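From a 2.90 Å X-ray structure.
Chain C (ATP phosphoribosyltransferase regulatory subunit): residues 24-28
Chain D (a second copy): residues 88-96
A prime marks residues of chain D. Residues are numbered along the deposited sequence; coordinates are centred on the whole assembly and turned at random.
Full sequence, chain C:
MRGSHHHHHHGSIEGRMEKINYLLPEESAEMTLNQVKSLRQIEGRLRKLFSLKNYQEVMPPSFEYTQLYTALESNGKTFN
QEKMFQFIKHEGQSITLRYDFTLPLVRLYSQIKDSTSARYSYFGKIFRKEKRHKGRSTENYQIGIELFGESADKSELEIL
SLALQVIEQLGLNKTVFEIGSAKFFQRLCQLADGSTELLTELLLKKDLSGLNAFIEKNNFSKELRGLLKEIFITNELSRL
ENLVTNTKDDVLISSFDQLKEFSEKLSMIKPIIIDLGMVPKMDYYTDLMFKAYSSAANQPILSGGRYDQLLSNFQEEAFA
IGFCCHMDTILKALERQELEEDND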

ATOM      1  N   LEU C  24      18.569  -4.058  -0.676  1.00 85.86           N
ATOM      2  CA  LEU C  24      18.085  -2.699  -0.841  1.00 85.93           C
ATOM      3  C   LEU C  24      16.860  -2.670  -1.751  1.00 86.32           C
ATOM      4  O   LEU C  24      16.770  -3.434  -2.715  1.00 86.12           O
ATOM      5  CB  LEU C  24      19.175  -1.823  -1.464  1.00 85.71           C
ATOM      6  CG  LEU C  24      19.701  -0.606  -0.700  1.00 85.15           C
ATOM      7  CD1 LEU C  24      20.668  -1.078   0.392  1.00 84.48           C
ATOM      8  CD2 LEU C  24      20.397   0.357  -1.678  1.00 84.67           C
ATOM      9  N   PRO C  25      15.905  -1.773  -1.462  1.00 86.70           N
ATOM     10  CA  PRO C  25      14.697  -1.665  -2.280  1.00 87.06           C
ATOM     11  C   PRO C  25      15.064  -1.501  -3.748  1.00 87.24           C
ATOM     12  O   PRO C  25      15.997  -0.777  -4.093  1.00 86.82           O
ATOM     13  CB  PRO C  25      14.010  -0.425  -1.716  1.00 86.18           C
ATOM     14  CG  PRO C  25      14.386  -0.467  -0.286  1.00 86.36           C
ATOM     15  CD  PRO C  25      15.854  -0.826  -0.334  1.00 86.53           C
ATOM     16  N   GLU C  26      14.327  -2.189  -4.603  1.00 87.94           N
ATOM     17  CA  GLU C  26      14.559  -2.118  -6.024  1.00 88.69           C
ATOM     18  C   GLU C  26      14.320  -0.679  -6.474  1.00 89.42           C
ATOM     19  O   GLU C  26      14.688  -0.303  -7.580  1.00 89.77           O
ATOM     20  CB  GLU C  26      13.611  -3.087  -6.740  1.00 89.30           C
ATOM     21  CG  GLU C  26      13.753  -4.548  -6.274  1.00 89.77           C
ATOM     22  CD  GLU C  26      12.436  -5.334  -6.288  1.00 89.99           C
ATOM     23  OE1 GLU C  26      12.462  -6.546  -5.963  1.00 89.90           O
ATOM     24  OE2 GLU C  26      11.377  -4.746  -6.615  1.00 90.16           O
ATOM     25  N   GLU C  27      13.722   0.133  -5.606  1.00 90.27           N
ATOM     26  CA  GLU C  27      13.436   1.533  -5.938  1.00 90.64           C
ATOM     27  C   GLU C  27      14.456   2.518  -5.350  1.00 90.69           C
ATOM     28  O   GLU C  27      14.635   3.629  -5.865  1.00 90.64           O
ATOM     29  CB  GLU C  27      12.020   1.893  -5.474  1.00 90.36           C
ATOM     30  CG  GLU C  27      10.946   1.039  -6.132  1.00 90.87           C
ATOM     31  CD  GLU C  27      10.156   0.209  -5.138  1.00 91.27           C
ATOM     32  OE1 GLU C  27      10.785  -0.423  -4.255  1.00 91.46           O
ATOM     33  OE2 GLU C  27       8.906   0.176  -5.252  1.00 91.75           O
ATOM     34  N   SER C  28      15.126   2.099  -4.279  1.00 90.68           N
ATOM     35  CA  SER C  28      16.129   2.927  -3.628  1.00 90.21           C
ATOM     36  C   SER C  28      17.339   2.986  -4.537  1.00 90.02           C
ATOM     37  O   SER C  28      17.830   1.951  -4.990  1.00 89.69           O
ATOM     38  CB  SER C  28      16.552   2.327  -2.279  1.00 90.35           C
ATOM     39  OG  SER C  28      17.536   1.308  -2.440  1.00 89.16           O
TER
ATOM     40  N   ILE D  88       3.803  -0.861  -0.166  1.00 64.57           N
ATOM     41  CA  ILE D  88       4.314  -2.113  -0.648  1.00 66.38           C
ATOM     42  C   ILE D  88       4.972  -1.958  -2.011  1.00 68.42           C
ATOM     43  O   ILE D  88       4.443  -1.278  -2.892  1.00 68.41           O
ATOM     44  CB  ILE D  88       3.182  -3.152  -0.710  1.00 65.14           C
ATOM     45  CG1 ILE D  88       2.380  -3.130   0.591  1.00 64.02           C
ATOM     46  CG2 ILE D  88       3.762  -4.534  -0.944  1.00 65.68           C
ATOM     47  CD1 ILE D  88       3.159  -3.465   1.849  1.00 64.11           C
ATOM     48  N   LYS D  89       6.144  -2.575  -2.162  1.00 70.38           N
ATOM     49  CA  LYS D  89       6.892  -2.544  -3.413  1.00 72.38           C
ATOM     50  C   LYS D  89       6.386  -3.702  -4.259  1.00 73.77           C
ATOM     51  O   LYS D  89       5.764  -4.633  -3.741  1.00 74.24           O
ATOM     52  CB  LYS D  89       8.387  -2.703  -3.154  1.00 72.29           C
ATOM     53  CG  LYS D  89       8.798  -4.043  -2.582  1.00 73.30           C
ATOM     54  CD  LYS D  89      10.275  -4.024  -2.192  1.00 75.60           C
ATOM     55  CE  LYS D  89      11.122  -5.074  -2.942  1.00 77.02           C
ATOM     56  NZ  LYS D  89      11.013  -6.478  -2.421  1.00 75.02           N
ATOM     57  N   HIS D  90       6.654  -3.650  -5.557  1.00 75.37           N
ATOM     58  CA  HIS D  90       6.184  -4.682  -6.463  1.00 76.43           C
ATOM     59  C   HIS D  90       6.471  -6.093  -5.957  1.00 77.35           C
ATOM     60  O   HIS D  90       5.597  -6.966  -5.982  1.00 77.50           O
ATOM     61  CB  HIS D  90       6.825  -4.517  -7.842  1.00 75.70           C
ATOM     62  N   GLU D  91       7.686  -6.308  -5.468  1.00 78.65           N
ATOM     63  CA  GLU D  91       8.081  -7.613  -4.960  1.00 79.67           C
ATOM     64  C   GLU D  91       7.206  -8.035  -3.783  1.00 79.69           C
ATOM     65  O   GLU D  91       7.220  -9.196  -3.381  1.00 80.01           O
ATOM     66  CB  GLU D  91       9.551  -7.574  -4.542  1.00 80.81           C
ATOM     67  CG  GLU D  91      10.270  -8.910  -4.623  1.00 82.76           C
ATOM     68  CD  GLU D  91      10.264  -9.491  -6.034  1.00 83.88           C
ATOM     69  OE1 GLU D  91       9.165  -9.807  -6.552  1.00 84.30           O
ATOM     70  OE2 GLU D  91      11.360  -9.645  -6.619  1.00 84.47           O
ATOM     71  N   GLY D  92       6.458  -7.081  -3.229  1.00 79.50           N
ATOM     72  CA  GLY D  92       5.568  -7.377  -2.117  1.00 78.67           C
ATOM     73  C   GLY D  92       6.035  -7.000  -0.720  1.00 78.16           C
ATOM     74  O   GLY D  92       5.283  -7.153   0.239  1.00 77.92           O
ATOM     75  N   GLN D  93       7.268  -6.516  -0.600  1.00 77.99           N
ATOM     76  CA  GLN D  93       7.860  -6.111   0.685  1.00 77.23           C
ATOM     77  C   GLN D  93       7.368  -4.740   1.172  1.00 76.04           C
ATOM     78  O   GLN D  93       6.747  -3.996   0.419  1.00 75.50           O
ATOM     79  CB  GLN D  93       9.381  -6.056   0.545  1.00 78.52           C
ATOM     80  CG  GLN D  93      10.061  -7.386   0.318  1.00 80.23           C
ATOM     81  CD  GLN D  93      10.372  -8.091   1.619  1.00 80.86           C
ATOM     82  OE1 GLN D  93       9.463  -8.490   2.355  1.00 80.74           O
ATOM     83  NE2 GLN D  93      11.668  -8.235   1.923  1.00 80.80           N
ATOM     84  N   SER D  94       7.658  -4.400   2.423  1.00 74.94           N
ATOM     85  CA  SER D  94       7.240  -3.107   2.957  1.00 73.52           C
ATOM     86  C   SER D  94       8.406  -2.147   3.006  1.00 72.51           C
ATOM     87  O   SER D  94       9.351  -2.341   3.765  1.00 72.39           O
ATOM     88  CB  SER D  94       6.671  -3.248   4.366  1.00 74.13           C
ATOM     89  OG  SER D  94       6.327  -1.977   4.902  1.00 74.03           O
ATOM     90  N   ILE D  95       8.334  -1.103   2.195  1.00 71.39           N
ATOM     91  CA  ILE D  95       9.395  -0.117   2.156  1.00 70.17           C
ATOM     92  C   ILE D  95       8.931   1.139   2.874  1.00 69.39           C
ATOM     93  O   ILE D  95       7.732   1.364   3.036  1.00 69.39           O
ATOM     94  CB  ILE D  95       9.797   0.219   0.697  1.00 69.48           C
ATOM     95  CG1 ILE D  95       8.578   0.679  -0.097  1.00 68.91           C
ATOM     96  CG2 ILE D  95      10.420  -1.009   0.029  1.00 69.81           C
ATOM     97  CD1 ILE D  95       8.892   1.049  -1.527  1.00 68.13           C
ATOM     98  N   THR D  96       9.885   1.955   3.305  1.00 68.38           N
ATOM     99  CA  THR D  96       9.580   3.192   4.016  1.00 67.10           C
ATOM    100  C   THR D  96      10.423   4.367   3.519  1.00 66.74           C
ATOM    101  O   THR D  96      11.588   4.187   3.156  1.00 66.72           O
ATOM    102  CB  THR D  96       9.845   3.021   5.527  1.00 66.74           C
ATOM    103  OG1 THR D  96       8.975   2.014   6.051  1.00 66.04           O
ATOM    104  CG2 THR D  96       9.618   4.330   6.274  1.00 66.37           C
TER

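Residues 24-28 of chain C, which form no regular helix or strand, lie against a turn and the start of a strand in chain D. The backbones stay well apart: the nearest CA pair, Pro25 CA and Ile95′ CA, is separated by 7.1 Å, and no hydrogen bond crosses between the modelled atoms. The contact, 272 Å² counting both sides, is made mainly by side chains. Chain C presents Pro25, Glu26 and Glu27, whose CA-to-CB bonds all point toward chain D. Behind them the segment is folded back on itself, with Ser28 OG donating to Pro25 O at 3.1 Å and Ser28 N making a weak bond to the same Pro25 O at 3.0 Å.

Along chain D, the CA-to-CB bond of Ile88′ points away, and the residue takes no part. That of Lys89′ points toward chain C, and this residue is the hub of the polar half of the contact. Its aliphatic portion runs past both glutamates: Glu27 OE1 lies 3.5 Å from Lys89′ CB, and Glu26 CD lies 3.6 Å from Lys89′ CE. At the tip, Lys89′ NZ forms a long salt bridge to Glu26 OE1, 3.8 Å away. The attraction is between opposite charges without a hydrogen bond, and its length should be read with caution because NZ sits too close to a neighbouring atom in the model.

A type I turn from Lys89′ to Gly92′ follows, closed by Gly92′ N to Lys89′ O at 2.6 Å; Lys89′ N to Gln93′ O at 3.0 Å ties the flanks together. His90′, modelled only to CB, is marginal, His90′ N lying 4.5 Å from Glu27 OE2. The CA-to-CB bond of Glu91′ points toward chain C, and Glu91′ OE2 comes to 3.4 Å from Glu26 OE1. These are two acceptors on side chains normally of like charge, so the approach is no bond. Gly92′ makes no contact with the chain C stretch, but its positive phi of 101° suits a residue without a side chain: at these backbone angles a CB would be jammed against the preceding carbonyl O.

Gln93′ and Ser94′ remain out of reach as the chain enters the strand that starts at Ser94′. The CA-to-CB bond of Ile95′ points toward chain C, and this residue supplies the apolar half of the contact. Ile95′ CG2 packs against Pro25 CG at 4.0 Å, a van der Waals contact between buried residues, while Ile95′ CD1 lies 3.6 Å from Glu27 OE1, a methyl packed beside a carboxylate oxygen without a hydrogen bond, where the apolar and polar parts meet. The CA-to-CB bond of Thr96′ points away, in keeping with the alternation of side chains along a strand.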